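Local coordinates for 4-hydroxybenzoyl-CoA thioesterase (Staphylococcus aureus, PDB 6FDG) that hydrolyses the thioester of 1,4-dihydroxy-2-naphthoyl-CoA (DHNA-CoA) in the vitamin K2 pathway, as a hotdog-fold enzyme of the 4-hydroxybenzoyl-CoA thioesterase family, at the interface of chains A and B. Residues are numbered along the deposited sequence; one frame, centred on the assembly and turned at random. Chains: chain A/B, 4-hydroxybenzoyl-CoA thioesterase.

Contact 1: the interface of chains A and B. Residues chain A 31, 35, 45-46; chain B 12, 70.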
loop_
_atom_site.group_PDB
_atom_site.type_symbol
_atom_site.label_atom_id
_atom_site.label_comp_id
_atom_site.label_asym_id
_atom_site.label_seq_id
_atom_site.Cartn_x
_atom_site.Cartn_y
_atom_site.Cartn_z
ATOM N N GLU A 31 -4.308 4.174 -12.351
ATOM C CA GLU A 31 -5.731 4.145 -12.011
ATOM C C GLU A 31 -6.290 5.522 -11.826
ATOM O O GLU A 31 -7.389 5.830 -12.351
ATOM C CB GLU A 31 -5.895 3.296 -10.764
ATOM C CG GLU A 31 -7.281 3.378 -10.165
ATOM C CD GLU A 31 -7.265 2.771 -8.749
ATOM O OE1 GLU A 31 -7.262 3.580 -7.718
ATOM O OE2 GLU A 31 -7.399 1.513 -8.646
ATOM N N LEU A 35 -9.236 6.947 -14.312
ATOM C CA LEU A 35 -10.531 7.364 -13.769
ATOM C C LEU A 35 -10.726 8.857 -14.099
ATOM O O LEU A 35 -11.939 9.253 -14.266
ATOM C CB LEU A 35 -10.605 7.031 -12.289
ATOM C CG LEU A 35 -10.765 5.542 -11.966
ATOM C CD1 LEU A 35 -10.581 5.287 -10.453
ATOM C CD2 LEU A 35 -12.137 4.989 -12.371
ATOM N N TYR A 45 -17.064 6.056 -13.060
ATOM C CA TYR A 45 -16.890 4.702 -12.726
ATOM C C TYR A 45 -17.705 4.258 -11.503
ATOM O O TYR A 45 -18.256 3.168 -11.426
ATOM C CB TYR A 45 -15.412 4.365 -12.555
ATOM C CG TYR A 45 -15.235 2.900 -12.212
ATOM C CD1 TYR A 45 -15.508 1.879 -13.126
ATOM C CD2 TYR A 45 -14.764 2.475 -10.974
ATOM C CE1 TYR A 45 -15.464 0.554 -12.795
ATOM C CE2 TYR A 45 -14.620 1.172 -10.626
ATOM C CZ TYR A 45 -14.984 0.138 -11.538
ATOM O OH TYR A 45 -14.922 -1.146 -11.218
ATOM N N ALA A 46 -17.863 5.157 -10.502
ATOM C CA ALA A 46 -18.699 4.742 -9.353
ATOM C C ALA A 46 -20.158 4.454 -9.813
ATOM O O ALA A 46 -20.800 3.574 -9.245
ATOM C CB ALA A 46 -18.684 5.863 -8.306
ATOM N N TYR B 12 -9.527 4.375 -5.533
ATOM C CA TYR B 12 -10.016 3.017 -5.595
ATOM C C TYR B 12 -9.012 2.046 -4.964
ATOM O O TYR B 12 -9.395 1.094 -4.177
ATOM C CB TYR B 12 -10.364 2.627 -7.054
ATOM C CG TYR B 12 -11.075 1.266 -7.126
ATOM C CD1 TYR B 12 -10.341 0.101 -7.153
ATOM C CD2 TYR B 12 -12.455 1.182 -7.086
ATOM C CE1 TYR B 12 -10.934 -1.132 -7.169
ATOM C CE2 TYR B 12 -12.974 -0.173 -7.067
ATOM C CZ TYR B 12 -12.137 -1.192 -7.070
ATOM O OH TYR B 12 -12.561 -2.625 -7.071
ATOM N N TYR B 70 -14.845 5.158 -1.627
ATOM C CA TYR B 70 -14.462 5.641 -2.914
ATOM C C TYR B 70 -15.763 6.245 -3.614
ATOM O O TYR B 70 -16.727 5.586 -3.438
ATOM C CB TYR B 70 -13.889 4.477 -3.819
ATOM C CG TYR B 70 -13.776 4.795 -5.260
ATOM C CD1 TYR B 70 -12.771 5.523 -5.724
ATOM C CD2 TYR B 70 -14.697 4.437 -6.135
ATOM C CE1 TYR B 70 -12.636 5.901 -7.086
ATOM C CE2 TYR B 70 -14.646 4.911 -7.419
ATOM C CZ TYR B 70 -13.610 5.588 -7.915
ATOM O OH TYR B 70 -13.634 6.013 -9.203
HETATM O O HOH W 1 -8.537 5.909 -7.740
HETATM O O HOH W 2 -15.972 7.341 -10.203
#
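A:Glu31 and B:Tyr12 meet with CG anti to the backbone N in both (chi1 170° and -172°), and beyond CG the glutamate runs out extended. This long, thin side chain lets A:Glu31 reach from helix 26-41 to the 3-10 helix 12-14 of the partner. Its carboxylate lies against CB of B:Tyr12, with CD 3.5 Å from that carbon, and its plane stands 88° from the phenol ring. OE1 faces the backbone N of B:Tyr12, yet the link between them is water 1, which sits 2.7 Å from OE1 and takes the N-H of B:Tyr12.

A second pair meets tip to tip. The isobutyl end of A:Leu35 turns toward the phenol of B:Tyr70, its CD1 3.4 Å and its CD2 3.7 Å from OH. Tyrosine suits this place because its ring can rest among nonpolar groups while its tip still makes a polar contact: OH is 2.9 Å from water 2. The same water receives the backbone N-H of A:Ala46, an amide in the first turn of helix 45-50, where the usual helical carbonyl partner is generally missing.

The side chain of A:Tyr45 runs obliquely across B:Tyr12, its steeply turned ring placing CE2 outside that ring's rim, 4.1 Å from CE2 of B:Tyr12. The ring of B:Tyr12 also touches one face of B:Tyr70 near its rim. Apolar groups and bridging waters thus probably help to hold chains A and B together in the deposited tetramer.

Contact 2: the interface of chains A and B. Residues chain A 8, 11, 14, 28-29, 32; chain B 8, 11, 14, 28-29, 32.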
loop_
_atom_site.group_PDB
_atom_site.type_symbol
_atom_site.label_atom_id
_atom_site.label_comp_id
_atom_site.label_asym_id
_atom_site.label_seq_id
_atom_site.Cartn_x
_atom_site.Cartn_y
_atom_site.Cartn_z
ATOM N N ILE A 8 -0.683 14.607 -10.378
ATOM C CA ILE A 8 -0.551 13.833 -9.173
ATOM C C ILE A 8 0.641 14.367 -8.373
ATOM O O ILE A 8 1.716 14.559 -8.929
ATOM C CB ILE A 8 -0.359 12.329 -9.507
ATOM C CG1 ILE A 8 -1.557 11.812 -10.334
ATOM C CG2 ILE A 8 -0.078 11.532 -8.227
ATOM C CD1 ILE A 8 -1.440 10.333 -10.682
ATOM N N ARG A 11 3.487 11.251 -2.717
ATOM C CA ARG A 11 3.374 11.217 -1.265
ATOM C C ARG A 11 4.610 10.574 -0.676
ATOM O O ARG A 11 5.189 9.679 -1.243
ATOM C CB ARG A 11 2.140 10.364 -0.859
ATOM C CG ARG A 11 0.829 11.019 -1.281
ATOM C CD ARG A 11 -0.295 10.029 -1.198
ATOM N NE ARG A 11 -1.579 10.645 -1.466
ATOM C CZ ARG A 11 -2.782 10.048 -1.388
ATOM N NH1 ARG A 11 -2.839 8.834 -1.013
ATOM N NH2 ARG A 11 -3.842 10.803 -1.579
ATOM N N GLU A 14 4.667 6.871 -0.556
ATOM C CA GLU A 14 4.919 6.155 -1.808
ATOM C C GLU A 14 6.402 5.930 -2.105
ATOM O O GLU A 14 6.690 5.294 -3.155
ATOM C CB GLU A 14 4.239 6.916 -2.920
ATOM C CG GLU A 14 2.709 6.789 -2.910
ATOM C CD GLU A 14 2.038 7.790 -3.810
ATOM O OE1 GLU A 14 2.462 8.913 -4.085
ATOM O OE2 GLU A 14 0.867 7.423 -4.315
ATOM N N THR A 28 -1.250 2.424 -9.224
ATOM C CA THR A 28 -2.218 3.296 -8.584
ATOM C C THR A 28 -2.311 4.622 -9.302
ATOM O O THR A 28 -3.421 5.168 -9.482
ATOM C CB THR A 28 -1.945 3.467 -7.085
ATOM O OG1 THR A 28 -1.987 2.169 -6.504
ATOM C CG2 THR A 28 -2.837 4.389 -6.432
ATOM N N TRP A 29 -1.181 5.152 -9.738
ATOM C CA TRP A 29 -1.214 6.411 -10.477
ATOM C C TRP A 29 -1.864 6.240 -11.835
ATOM O O TRP A 29 -2.653 7.124 -12.228
ATOM C CB TRP A 29 0.207 6.951 -10.692
ATOM C CG TRP A 29 0.847 7.455 -9.410
ATOM C CD1 TRP A 29 0.383 7.394 -8.174
ATOM C CD2 TRP A 29 2.132 8.108 -9.325
ATOM N NE1 TRP A 29 1.263 7.982 -7.241
ATOM C CE2 TRP A 29 2.330 8.430 -7.992
ATOM C CE3 TRP A 29 3.103 8.427 -10.253
ATOM C CZ2 TRP A 29 3.441 9.151 -7.511
ATOM C CZ3 TRP A 29 4.239 9.119 -9.807
ATOM C CH2 TRP A 29 4.363 9.465 -8.445
ATOM N N VAL A 32 -5.609 6.370 -11.058
ATOM C CA VAL A 32 -6.065 7.728 -10.850
ATOM C C VAL A 32 -6.224 8.431 -12.207
ATOM O O VAL A 32 -7.235 9.095 -12.472
ATOM C CB VAL A 32 -5.086 8.486 -9.926
ATOM C CG1 VAL A 32 -5.367 10.025 -9.887
ATOM C CG2 VAL A 32 -5.163 7.931 -8.546
ATOM N N ILE B 8 -8.438 15.790 0.195
ATOM C CA ILE B 8 -7.953 14.515 -0.296
ATOM C C ILE B 8 -9.098 13.790 -1.023
ATOM O O ILE B 8 -10.206 13.762 -0.534
ATOM C CB ILE B 8 -7.409 13.618 0.829
ATOM C CG1 ILE B 8 -6.272 14.312 1.540
ATOM C CG2 ILE B 8 -7.038 12.220 0.299
ATOM C CD1 ILE B 8 -5.738 13.567 2.748
ATOM N N ARG B 11 -8.949 7.130 -3.328
ATOM C CA ARG B 11 -8.590 6.335 -4.458
ATOM C C ARG B 11 -9.253 4.943 -4.319
ATOM O O ARG B 11 -9.329 4.355 -3.301
ATOM C CB ARG B 11 -7.082 6.213 -4.526
ATOM C CG ARG B 11 -6.359 7.480 -4.771
ATOM C CD ARG B 11 -4.868 7.418 -4.547
ATOM N NE ARG B 11 -4.181 8.663 -4.842
ATOM C CZ ARG B 11 -2.853 8.786 -4.804
ATOM N NH1 ARG B 11 -2.078 7.831 -4.447
ATOM N NH2 ARG B 11 -2.364 9.960 -5.239
ATOM N N GLU B 14 -7.208 2.408 -2.441
ATOM C CA GLU B 14 -7.224 2.530 -1.013
ATOM C C GLU B 14 -8.432 1.785 -0.375
ATOM O O GLU B 14 -8.533 1.758 0.850
ATOM C CB GLU B 14 -7.314 4.030 -0.669
ATOM C CG GLU B 14 -5.977 4.744 -0.878
ATOM C CD GLU B 14 -6.073 6.242 -0.765
ATOM O OE1 GLU B 14 -7.085 6.857 -1.078
ATOM O OE2 GLU B 14 -4.971 6.835 -0.385
ATOM N N THR B 28 -1.504 7.530 6.065
ATOM C CA THR B 28 -1.057 8.192 4.883
ATOM C C THR B 28 -1.751 9.526 4.654
ATOM O O THR B 28 -1.103 10.578 4.329
ATOM C CB THR B 28 -1.113 7.373 3.645
ATOM O OG1 THR B 28 -0.328 6.203 3.837
ATOM C CG2 THR B 28 -0.774 8.013 2.405
ATOM N N TRP B 29 -3.032 9.561 4.912
ATOM C CA TRP B 29 -3.823 10.798 4.796
ATOM C C TRP B 29 -3.428 11.771 5.904
ATOM O O TRP B 29 -3.307 13.000 5.663
ATOM C CB TRP B 29 -5.287 10.524 4.877
ATOM C CG TRP B 29 -5.860 9.779 3.656
ATOM C CD1 TRP B 29 -5.181 9.249 2.597
ATOM C CD2 TRP B 29 -7.229 9.459 3.474
ATOM N NE1 TRP B 29 -6.064 8.622 1.778
ATOM C CE2 TRP B 29 -7.340 8.841 2.240
ATOM C CE3 TRP B 29 -8.382 9.673 4.214
ATOM C CZ2 TRP B 29 -8.576 8.390 1.735
ATOM C CZ3 TRP B 29 -9.633 9.338 3.630
ATOM C CH2 TRP B 29 -9.659 8.611 2.466
ATOM N N VAL B 32 -0.189 13.362 4.657
ATOM C CA VAL B 32 -0.451 14.353 3.636
ATOM C C VAL B 32 -0.906 15.659 4.379
ATOM O O VAL B 32 -0.467 16.769 4.003
ATOM C CB VAL B 32 -1.502 13.846 2.610
ATOM C CG1 VAL B 32 -1.987 14.967 1.704
ATOM C CG2 VAL B 32 -0.937 12.741 1.799
HETATM O O HOH W 3 -6.288 9.432 -1.675
HETATM O O HOH W 4 0.366 10.491 -4.872
#
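OE2 of B:Glu14 is gripped from opposite faces of its carboxylate, by NH1 of A:Arg11 across the interface and by the indole NE1 of B:Trp29 within its own chain, each 3.0 Å away. The arginine N-H comes on the syn side of the oxygen, 26° out of the carboxylate plane, and the bond is also a salt bridge; the indole N-H arrives from above the plane. OE1, the other oxygen, accepts the backbone N-H of B:Arg11 at 2.9 Å on its anti side. With both oxygens engaged, the carboxylate cannot readily rotate, and the second-shell tryptophan helps aim it at the partner's arginine.

The two-fold axis repeats all this with the chains exchanged, and at its centre the two arginines meet tip to tip. Each arginine side chain is extended from CG to NE (chi2 165° in A:Arg11), which carries the guanidinium far across into the other subunit. The planes stack 5° from parallel, CZ of A:Arg11 lying 3.6 Å from CZ of B:Arg11. Arginine suits this place: its flat, delocalised cation can stack while its edge N-H groups bind acids, and the paired glutamates presumably offset the repulsion of like charges.

Methyl groups line the arginine shafts, with CG2 of B:Val32 3.9 Å from CG of A:Arg11. At the guanidinium edge, NH2 of A:Arg11 binds water 3 at 2.8 Å, and that water touches OE1 of B:Glu14.

About 13 Å separates the centres of contact 1 and contact 2, and both draw on the same two elements. Helix 26-41 of chain A supplies A:Glu31 and A:Leu35 to contact 1, and A:Thr28, A:Trp29 and A:Val32 to contact 2. The 3-10 helix 12-14 of chain B gives B:Tyr12 to the first and B:Glu14 to the second, with B:Arg11 just ahead of it. Contact 2 straddles the two-fold axis, whereas contact 1 lies to one side and recurs on the other. A charged centre flanked by mixed aromatic and apolar patches, with waters bridging both, should fix how two subunits sit within the deposited tetramer.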